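PDB 2G9Z: thiamine pyrophosphokinase from Candida albicans, which transfers a pyrophosphate group from ATP to thiamine, making the cofactor thiamine diphosphate. Local coordinates for residues Ser96-Phe101 and Lys135-Ser140; Pro120-Gly125 and Gln168-Lys173; Asn225-Met230 and Val239-Thr244. All coordinates share one frame; numbering follows the deposited sequence.

Contact 1. Residues Ser96-Phe101 and Lys135-Ser140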
loop_
_atom_site.group_PDB
_atom_site.type_symbol
_atom_site.label_atom_id
_atom_site.label_comp_id
_atom_site.label_asym_id
_atom_site.label_seq_id
_atom_site.Cartn_x
_atom_site.Cartn_y
_atom_site.Cartn_z
ATOM N N SER A 96 20.045 -1.831 -5.179
ATOM C CA SER A 96 19.463 -0.498 -5.264
ATOM C C SER A 96 20.506 0.548 -4.895
ATOM O O SER A 96 20.634 1.580 -5.560
ATOM C CB SER A 96 18.259 -0.394 -4.321
ATOM O OG SER A 96 17.311 -1.418 -4.591
ATOM N N LEU A 97 21.248 0.279 -3.825
ATOM C CA LEU A 97 22.292 1.190 -3.375
ATOM C C LEU A 97 23.397 1.265 -4.420
ATOM O O LEU A 97 23.875 2.345 -4.759
ATOM C CB LEU A 97 22.884 0.709 -2.048
ATOM C CG LEU A 97 24.093 1.492 -1.526
ATOM C CD1 LEU A 97 23.708 2.946 -1.302
ATOM C CD2 LEU A 97 24.586 0.864 -0.230
ATOM N N TYR A 98 23.791 0.104 -4.927
ATOM C CA TYR A 98 24.843 0.006 -5.932
ATOM C C TYR A 98 24.504 0.809 -7.190
ATOM O O TYR A 98 25.284 1.650 -7.627
ATOM C CB TYR A 98 25.057 -1.464 -6.311
ATOM C CG TYR A 98 26.234 -1.711 -7.237
ATOM C CD1 TYR A 98 27.511 -1.951 -6.728
ATOM C CD2 TYR A 98 26.070 -1.700 -8.624
ATOM C CE1 TYR A 98 28.597 -2.176 -7.575
ATOM C CE2 TYR A 98 27.145 -1.921 -9.480
ATOM C CZ TYR A 98 28.405 -2.160 -8.949
ATOM O OH TYR A 98 29.471 -2.382 -9.791
ATOM N N GLU A 99 23.331 0.543 -7.758
ATOM C CA GLU A 99 22.877 1.200 -8.984
ATOM C C GLU A 99 22.652 2.703 -8.869
ATOM O O GLU A 99 22.634 3.407 -9.880
ATOM C CB GLU A 99 21.596 0.527 -9.484
ATOM C CG GLU A 99 21.731 -0.978 -9.652
ATOM C CD GLU A 99 20.429 -1.650 -10.042
ATOM O OE1 GLU A 99 19.396 -1.371 -9.395
ATOM O OE2 GLU A 99 20.441 -2.469 -10.986
ATOM N N TYR A 100 22.476 3.195 -7.647
ATOM C CA TYR A 100 22.254 4.620 -7.421
ATOM C C TYR A 100 23.418 5.442 -7.969
ATOM O O TYR A 100 23.242 6.584 -8.400
ATOM C CB TYR A 100 22.112 4.898 -5.925
ATOM C CG TYR A 100 21.847 6.345 -5.579
ATOM C CD1 TYR A 100 20.580 6.905 -5.751
ATOM C CD2 TYR A 100 22.857 7.151 -5.056
ATOM C CE1 TYR A 100 20.326 8.227 -5.404
ATOM C CE2 TYR A 100 22.613 8.474 -4.708
ATOM C CZ TYR A 100 21.344 9.005 -4.883
ATOM O OH TYR A 100 21.094 10.301 -4.514
ATOM N N PHE A 101 24.607 4.851 -7.951
ATOM C CA PHE A 101 25.805 5.534 -8.417
ATOM C C PHE A 101 26.080 5.366 -9.910
ATOM O O PHE A 101 26.970 6.020 -10.456
ATOM C CB PHE A 101 27.001 5.060 -7.591
ATOM C CG PHE A 101 26.900 5.420 -6.135
ATOM C CD1 PHE A 101 27.334 6.660 -5.680
ATOM C CD2 PHE A 101 26.321 4.538 -5.226
ATOM C CE1 PHE A 101 27.191 7.020 -4.340
ATOM C CE2 PHE A 101 26.172 4.889 -3.882
ATOM C CZ PHE A 101 26.606 6.130 -3.441
ATOM N N LYS A 135 26.963 -8.208 -4.370
ATOM C CA LYS A 135 27.311 -8.922 -3.155
ATOM C C LYS A 135 28.826 -8.928 -2.968
ATOM O O LYS A 135 29.337 -8.488 -1.940
ATOM C CB LYS A 135 26.770 -10.350 -3.234
ATOM C CG LYS A 135 27.104 -11.236 -2.047
ATOM C CD LYS A 135 26.428 -12.596 -2.192
ATOM C CE LYS A 135 26.753 -13.236 -3.545
ATOM N NZ LYS A 135 26.014 -14.510 -3.771
ATOM N N THR A 136 29.544 -9.411 -3.974
ATOM C CA THR A 136 30.995 -9.457 -3.895
ATOM C C THR A 136 31.576 -8.053 -3.735
ATOM O O THR A 136 32.524 -7.853 -2.978
ATOM C CB THR A 136 31.599 -10.141 -5.146
ATOM O OG1 THR A 136 31.139 -9.479 -6.330
ATOM C CG2 THR A 136 31.177 -11.601 -5.202
ATOM N N TYR A 137 30.994 -7.077 -4.425
ATOM C CA TYR A 137 31.478 -5.704 -4.332
ATOM C C TYR A 137 31.497 -5.194 -2.896
ATOM O O TYR A 137 32.538 -4.764 -2.397
ATOM C CB TYR A 137 30.619 -4.759 -5.172
ATOM C CG TYR A 137 31.066 -3.321 -5.049
ATOM C CD1 TYR A 137 32.136 -2.837 -5.800
ATOM C CD2 TYR A 137 30.465 -2.463 -4.131
ATOM C CE1 TYR A 137 32.599 -1.532 -5.637
ATOM C CE2 TYR A 137 30.919 -1.159 -3.958
ATOM C CZ TYR A 137 31.988 -0.700 -4.714
ATOM O OH TYR A 137 32.451 0.582 -4.530
ATOM N N TYR A 138 30.345 -5.232 -2.231
ATOM C CA TYR A 138 30.265 -4.756 -0.855
ATOM C C TYR A 138 30.979 -5.671 0.131
ATOM O O TYR A 138 31.488 -5.203 1.147
ATOM C CB TYR A 138 28.801 -4.541 -0.448
ATOM C CG TYR A 138 28.196 -3.340 -1.137
ATOM C CD1 TYR A 138 28.716 -2.062 -0.930
ATOM C CD2 TYR A 138 27.140 -3.483 -2.037
ATOM C CE1 TYR A 138 28.208 -0.957 -1.607
ATOM C CE2 TYR A 138 26.621 -2.383 -2.718
ATOM C CZ TYR A 138 27.162 -1.125 -2.501
ATOM O OH TYR A 138 26.672 -0.040 -3.194
ATOM N N GLU A 139 31.018 -6.968 -0.160
ATOM C CA GLU A 139 31.729 -7.893 0.716
ATOM C C GLU A 139 33.202 -7.465 0.691
ATOM O O GLU A 139 33.874 -7.458 1.715
ATOM C CB GLU A 139 31.609 -9.344 0.216
ATOM C CG GLU A 139 30.186 -9.893 0.179
ATOM C CD GLU A 139 30.116 -11.355 -0.242
ATOM O OE1 GLU A 139 30.727 -11.724 -1.272
ATOM O OE2 GLU A 139 29.436 -12.139 0.454
ATOM N N SER A 140 33.689 -7.084 -0.487
ATOM C CA SER A 140 35.083 -6.670 -0.625
ATOM C C SER A 140 35.340 -5.278 -0.058
ATOM O O SER A 140 36.482 -4.810 -0.042
ATOM C CB SER A 140 35.514 -6.717 -2.096
ATOM O OG SER A 140 34.857 -5.725 -2.869
#
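Y98 turns the edge of its ring to one face of the Y137 ring, a T-shaped pair with centroids 5.3 Å apart and planes at 79°. The touching atom is CE1 of Y98, which lies over the rim of the Y137 ring, 3.7 Å from its CG. Y137 in turn sets its CD2 over the centre of one face of the Y138 ring, so the three tyrosines form a chain of ring contacts. The phenol end of Y138 reaches further across and fits between L97 and Y98: its OH is 3.4 Å from L97 CG and 3.3 Å from Y98 CA. The same OH approaches Y98 N at too poor an angle for a hydrogen bond. Different first torsions, the Y138 ring anti to the carbonyl carbon (chi1 -71°) and that of Y137 anti to the backbone N, send Y137 to Y98 and Y138 to L97 and Y98. R115 makes a cation-pi contact with Y98, and H141 stacks on Y137. The 96-100 and 135-139 turns of helices 93-100 and 132-139 are nearly perpendicular (83°), their axes 11.2 Å apart at closest approach; helix 77-81 packs on L97, and P120, just before strand 122-125, on Y138.

Contact 2. Residues Pro120-Gly125 and Gln168-Lys173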
loop_
_atom_site.group_PDB
_atom_site.type_symbol
_atom_site.label_atom_id
_atom_site.label_comp_id
_atom_site.label_asym_id
_atom_site.label_seq_id
_atom_site.Cartn_x
_atom_site.Cartn_y
_atom_site.Cartn_z
ATOM N N PRO A 120 27.516 -0.012 3.027
ATOM C CA PRO A 120 26.571 -0.298 4.106
ATOM C C PRO A 120 27.221 -1.090 5.238
ATOM O O PRO A 120 28.096 -1.928 5.007
ATOM C CB PRO A 120 25.476 -1.084 3.391
ATOM C CG PRO A 120 26.252 -1.860 2.374
ATOM C CD PRO A 120 27.226 -0.829 1.835
ATOM N N ASP A 121 26.793 -0.811 6.463
ATOM C CA ASP A 121 27.321 -1.504 7.629
ATOM C C ASP A 121 26.950 -2.981 7.597
ATOM O O ASP A 121 27.781 -3.844 7.882
ATOM C CB ASP A 121 26.784 -0.856 8.900
ATOM C CG ASP A 121 27.335 0.536 9.114
ATOM O OD1 ASP A 121 28.415 0.653 9.728
ATOM O OD2 ASP A 121 26.700 1.509 8.651
ATOM N N TYR A 122 25.699 -3.269 7.244
ATOM C CA TYR A 122 25.213 -4.644 7.184
ATOM C C TYR A 122 24.384 -4.896 5.929
ATOM O O TYR A 122 23.701 -4.002 5.432
ATOM C CB TYR A 122 24.313 -4.954 8.390
ATOM C CG TYR A 122 24.944 -4.832 9.758
ATOM C CD1 TYR A 122 25.535 -5.936 10.380
ATOM C CD2 TYR A 122 24.906 -3.626 10.454
ATOM C CE1 TYR A 122 26.064 -5.840 11.667
ATOM C CE2 TYR A 122 25.437 -3.515 11.740
ATOM C CZ TYR A 122 26.011 -4.627 12.338
ATOM O OH TYR A 122 26.521 -4.517 13.608
ATOM N N ILE A 123 24.452 -6.123 5.429
ATOM C CA ILE A 123 23.660 -6.553 4.281
ATOM C C ILE A 123 23.074 -7.869 4.773
ATOM O O ILE A 123 23.819 -8.813 5.031
ATOM C CB ILE A 123 24.522 -6.821 3.036
ATOM C CG1 ILE A 123 25.130 -5.512 2.527
ATOM C CG2 ILE A 123 23.665 -7.469 1.955
ATOM C CD1 ILE A 123 26.019 -5.686 1.307
ATOM N N VAL A 124 21.753 -7.928 4.933
ATOM C CA VAL A 124 21.125 -9.142 5.443
ATOM C C VAL A 124 19.912 -9.652 4.668
ATOM O O VAL A 124 19.293 -8.914 3.903
ATOM C CB VAL A 124 20.743 -8.970 6.952
ATOM C CG1 VAL A 124 21.231 -7.619 7.471
ATOM C CG2 VAL A 124 19.253 -9.130 7.163
ATOM N N GLY A 125 19.590 -10.926 4.877
ATOM C CA GLY A 125 18.448 -11.534 4.211
ATOM C C GLY A 125 18.775 -12.920 3.696
ATOM O O GLY A 125 19.835 -13.467 4.011
ATOM N N GLN A 168 22.708 -3.676 20.673
ATOM C CA GLN A 168 22.817 -4.421 21.916
ATOM C C GLN A 168 24.190 -5.064 22.051
ATOM O O GLN A 168 24.813 -5.005 23.112
ATOM C CB GLN A 168 21.750 -5.515 21.989
ATOM C CG GLN A 168 20.325 -5.013 22.124
ATOM C CD GLN A 168 20.137 -4.118 23.332
ATOM O OE1 GLN A 168 20.531 -4.467 24.447
ATOM N NE2 GLN A 168 19.524 -2.959 23.117
ATOM N N LEU A 169 24.665 -5.653 20.958
ATOM C CA LEU A 169 25.934 -6.372 20.960
ATOM C C LEU A 169 27.142 -5.775 20.240
ATOM O O LEU A 169 28.279 -6.015 20.645
ATOM C CB LEU A 169 25.698 -7.783 20.412
ATOM C CG LEU A 169 25.010 -8.834 21.292
ATOM C CD1 LEU A 169 23.932 -8.211 22.154
ATOM C CD2 LEU A 169 24.432 -9.916 20.395
ATOM N N ASN A 170 26.920 -5.001 19.185
ATOM C CA ASN A 170 28.054 -4.470 18.439
ATOM C C ASN A 170 29.119 -3.713 19.225
ATOM O O ASN A 170 30.310 -3.944 19.020
ATOM C CB ASN A 170 27.584 -3.603 17.275
ATOM C CG ASN A 170 28.726 -3.206 16.366
ATOM O OD1 ASN A 170 29.289 -2.118 16.492
ATOM N ND2 ASN A 170 29.094 -4.102 15.456
ATOM N N HIS A 171 28.712 -2.814 20.114
ATOM C CA HIS A 171 29.690 -2.053 20.884
ATOM C C HIS A 171 30.589 -2.997 21.679
ATOM O O HIS A 171 31.681 -2.621 22.102
ATOM C CB HIS A 171 28.988 -1.062 21.820
ATOM C CG HIS A 171 28.292 -1.704 22.978
ATOM N ND1 HIS A 171 27.413 -2.755 22.831
ATOM C CD2 HIS A 171 28.325 -1.424 24.303
ATOM C CE1 HIS A 171 26.934 -3.094 24.014
ATOM N NE2 HIS A 171 27.471 -2.302 24.924
ATOM N N THR A 172 30.126 -4.229 21.866
ATOM C CA THR A 172 30.890 -5.236 22.591
ATOM C C THR A 172 31.865 -5.921 21.631
ATOM O O THR A 172 33.068 -5.957 21.883
ATOM C CB THR A 172 29.962 -6.296 23.212
ATOM O OG1 THR A 172 28.971 -5.649 24.022
ATOM C CG2 THR A 172 30.763 -7.263 24.073
ATOM N N LYS A 173 31.341 -6.464 20.534
ATOM C CA LYS A 173 32.179 -7.126 19.536
ATOM C C LYS A 173 31.678 -6.864 18.116
ATOM O O LYS A 173 30.540 -7.186 17.773
ATOM C CB LYS A 173 32.252 -8.634 19.803
ATOM C CG LYS A 173 30.922 -9.361 19.810
ATOM C CD LYS A 173 31.133 -10.835 20.124
ATOM C CE LYS A 173 29.822 -11.600 20.134
ATOM N NZ LYS A 173 30.003 -13.030 20.510
#
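Strand 122-125 of the parallel part of the central sheet meets the C-terminal end of helix 155-170 through one pair of side chains, Y122 and N170. The phenol oxygen does the touching: Y122 OH lies 3.2 Å from N170 ND2, with N170 CG behind it at 3.8 Å. Ring and amide planes stand 77° apart, so the two flat groups do not stack. In N170, chi1 of -172° carries the amide out toward the tyrosine, and chi2 (-96°) sets which way its nitrogen faces; ND2 makes a weak hydrogen bond to E174 OE2. The main polar partners of Y122 OH are H166, on the same helix, and W176, both hydrogen-bonded to it, and the H166 ring meets the tyrosine ring steeply. In this alpha/beta fold, strand 122-125 lies between the parallel strands 86-90 and 144-147 and leads directly to D126 and D128, which bind magnesium and line a pocket for the thiamine diphosphate analogue, as does D155 at the opposite end of helix 155-170 from N170. Y122 and V124 both pack on C162 of that helix.

Contact 3. Residues Asn225-Met230 and Val239-Thr244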
loop_
_atom_site.group_PDB
_atom_site.type_symbol
_atom_site.label_atom_id
_atom_site.label_comp_id
_atom_site.label_asym_id
_atom_site.label_seq_id
_atom_site.Cartn_x
_atom_site.Cartn_y
_atom_site.Cartn_z
ATOM N N ASN A 225 2.384 -3.859 8.868
ATOM C CA ASN A 225 2.120 -4.766 9.975
ATOM C C ASN A 225 3.253 -4.659 11.000
ATOM O O ASN A 225 3.009 -4.520 12.197
ATOM C CB ASN A 225 1.990 -6.204 9.462
ATOM C CG ASN A 225 1.623 -7.185 10.561
ATOM O OD1 ASN A 225 0.826 -6.875 11.443
ATOM N ND2 ASN A 225 2.194 -8.385 10.501
ATOM N N GLN A 226 4.491 -4.710 10.516
ATOM C CA GLN A 226 5.655 -4.609 11.384
ATOM C C GLN A 226 5.729 -3.250 12.085
ATOM O O GLN A 226 6.171 -3.160 13.229
ATOM C CB GLN A 226 6.934 -4.860 10.579
ATOM C CG GLN A 226 7.010 -6.276 10.014
ATOM C CD GLN A 226 6.737 -7.333 11.076
ATOM O OE1 GLN A 226 7.344 -7.323 12.144
ATOM N NE2 GLN A 226 5.820 -8.249 10.783
ATOM N N LEU A 227 5.306 -2.197 11.392
ATOM C CA LEU A 227 5.308 -0.857 11.971
ATOM C C LEU A 227 4.484 -0.868 13.260
ATOM O O LEU A 227 4.940 -0.392 14.304
ATOM C CB LEU A 227 4.712 0.149 10.977
ATOM C CG LEU A 227 4.526 1.593 11.465
ATOM C CD1 LEU A 227 5.881 2.218 11.800
ATOM C CD2 LEU A 227 3.813 2.402 10.382
ATOM N N TYR A 228 3.276 -1.425 13.178
ATOM C CA TYR A 228 2.374 -1.513 14.325
ATOM C C TYR A 228 2.924 -2.427 15.420
ATOM O O TYR A 228 2.825 -2.116 16.609
ATOM C CB TYR A 228 1.008 -2.049 13.889
ATOM C CG TYR A 228 0.079 -1.036 13.254
ATOM C CD1 TYR A 228 -0.582 -0.079 14.030
ATOM C CD2 TYR A 228 -0.190 -1.073 11.889
ATOM C CE1 TYR A 228 -1.497 0.809 13.457
ATOM C CE2 TYR A 228 -1.099 -0.189 11.304
ATOM C CZ TYR A 228 -1.750 0.743 12.096
ATOM O OH TYR A 228 -2.674 1.581 11.529
ATOM N N ILE A 229 3.476 -3.564 15.013
ATOM C CA ILE A 229 4.035 -4.527 15.958
ATOM C C ILE A 229 5.241 -3.945 16.680
ATOM O O ILE A 229 5.362 -4.070 17.900
ATOM C CB ILE A 229 4.449 -5.847 15.240
ATOM C CG1 ILE A 229 3.196 -6.620 14.811
ATOM C CG2 ILE A 229 5.316 -6.704 16.160
ATOM C CD1 ILE A 229 3.486 -7.872 13.981
ATOM N N MET A 230 6.129 -3.297 15.935
ATOM C CA MET A 230 7.318 -2.727 16.539
ATOM C C MET A 230 7.016 -1.649 17.565
ATOM O O MET A 230 7.733 -1.525 18.558
ATOM C CB MET A 230 8.252 -2.169 15.463
ATOM C CG MET A 230 8.799 -3.243 14.533
ATOM S SD MET A 230 9.962 -2.575 13.351
ATOM C CE MET A 230 8.869 -1.632 12.296
ATOM N N VAL A 239 9.908 4.575 13.605
ATOM C CA VAL A 239 10.121 4.173 12.228
ATOM C C VAL A 239 9.489 5.138 11.233
ATOM O O VAL A 239 8.333 5.533 11.374
ATOM C CB VAL A 239 9.555 2.760 11.967
ATOM C CG1 VAL A 239 9.712 2.395 10.490
ATOM C CG2 VAL A 239 10.274 1.751 12.839
ATOM N N PHE A 240 10.272 5.526 10.235
ATOM C CA PHE A 240 9.795 6.410 9.183
ATOM C C PHE A 240 10.008 5.739 7.841
ATOM O O PHE A 240 11.138 5.396 7.490
ATOM C CB PHE A 240 10.567 7.727 9.173
ATOM C CG PHE A 240 10.171 8.670 10.259
ATOM C CD1 PHE A 240 8.894 9.224 10.283
ATOM C CD2 PHE A 240 11.082 9.032 11.245
ATOM C CE1 PHE A 240 8.531 10.129 11.272
ATOM C CE2 PHE A 240 10.727 9.938 12.240
ATOM C CZ PHE A 240 9.450 10.485 12.251
ATOM N N PHE A 241 8.926 5.532 7.102
ATOM C CA PHE A 241 9.039 4.954 5.775
ATOM C C PHE A 241 9.099 6.149 4.841
ATOM O O PHE A 241 8.178 6.975 4.818
ATOM C CB PHE A 241 7.807 4.113 5.420
ATOM C CG PHE A 241 7.728 2.808 6.141
ATOM C CD1 PHE A 241 8.595 1.767 5.824
ATOM C CD2 PHE A 241 6.771 2.608 7.124
ATOM C CE1 PHE A 241 8.504 0.540 6.483
ATOM C CE2 PHE A 241 6.672 1.385 7.789
ATOM C CZ PHE A 241 7.538 0.353 7.468
ATOM N N ILE A 242 10.188 6.272 4.095
ATOM C CA ILE A 242 10.310 7.373 3.155
ATOM C C ILE A 242 10.160 6.766 1.775
ATOM O O ILE A 242 10.929 5.884 1.393
ATOM C CB ILE A 242 11.675 8.078 3.269
ATOM C CG1 ILE A 242 11.779 8.800 4.616
ATOM C CG2 ILE A 242 11.841 9.075 2.122
ATOM C CD1 ILE A 242 13.123 9.462 4.849
ATOM N N THR A 243 9.149 7.214 1.040
ATOM C CA THR A 243 8.907 6.686 -0.294
ATOM C C THR A 243 9.094 7.769 -1.330
ATOM O O THR A 243 9.496 8.887 -1.015
ATOM C CB THR A 243 7.474 6.135 -0.437
ATOM O OG1 THR A 243 6.556 7.224 -0.609
ATOM C CG2 THR A 243 7.086 5.349 0.807
ATOM N N THR A 244 8.793 7.427 -2.576
ATOM C CA THR A 244 8.917 8.364 -3.678
ATOM C C THR A 244 7.856 9.456 -3.562
ATOM O O THR A 244 8.065 10.595 -3.974
ATOM C CB THR A 244 8.737 7.642 -5.025
ATOM O OG1 THR A 244 9.775 6.669 -5.186
ATOM C CG2 THR A 244 8.794 8.634 -6.179
#
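L227 reaches from the helix to two residues of the strand. Its CD1 rests against V239 CB at 3.7 Å, while its CB lies 3.9 Å from F241 CE2, close to the ring plane, so the phenylalanine offers the leucine an edge. L227 CD2 touches the same ring carbon at 4.0 Å. L227 CG stands anti to the backbone N, toward the strand, and chi2 of 63° sends CD1 to V239 and CD2 to the ring. One turn further along the helix, M230 bends at its last torsion (chi3 -71°) and brings CE to V239 CG2, also at 3.7 Å; the two side chains cross at about a right angle. V239 is thus met by both helix residues, and its other methyl, CG1, lies over the rim of one face of the F241 ring. All four side chains are buried, and the contact across the segments is wholly apolar. It belongs to the beta-alpha-beta unit of strand 205-210, helix 217-233 and strand 237-242, in which the helix returns the chain so that the two strands run parallel; segments 225-230 and 239-242 therefore run nearly antiparallel (163°), axes 10.1 Å apart at closest approach. Further out, F156 and I160 of helix 155-170 pack on F241 and M230 respectively. Backbone hydrogen bonds of F240 with I207 and V209 hold the strand beside 205-210, and F241 bonds through its backbone to I248 on the other flank. On another side of the helix, N225 reaches the second subunit, its amide hydrogen-bonded to L308 and G309 there.

How the contacts relate
Contact 3 is the core contact, about 4 Å from the chain centre to its own centre, with four buried apolar side chains; contacts 1 and 2 lie further out, at about 23 and 19 Å, and are only partly buried. Chemistry follows place: aliphatic and phenylalanine carbons in contact 3, tyrosine rings in contact 1, a tyrosine hydroxyl among polar groups in contact 2. Contacts 1 and 2 interlock along the chain, since strand 122-125 comes between the two helices of contact 1, and they touch where Y138 meets I123. Contacts 2 and 3 do not touch but share the large sheet, and helix 155-170 supplies N170 to contact 2 and packs beside contact 3.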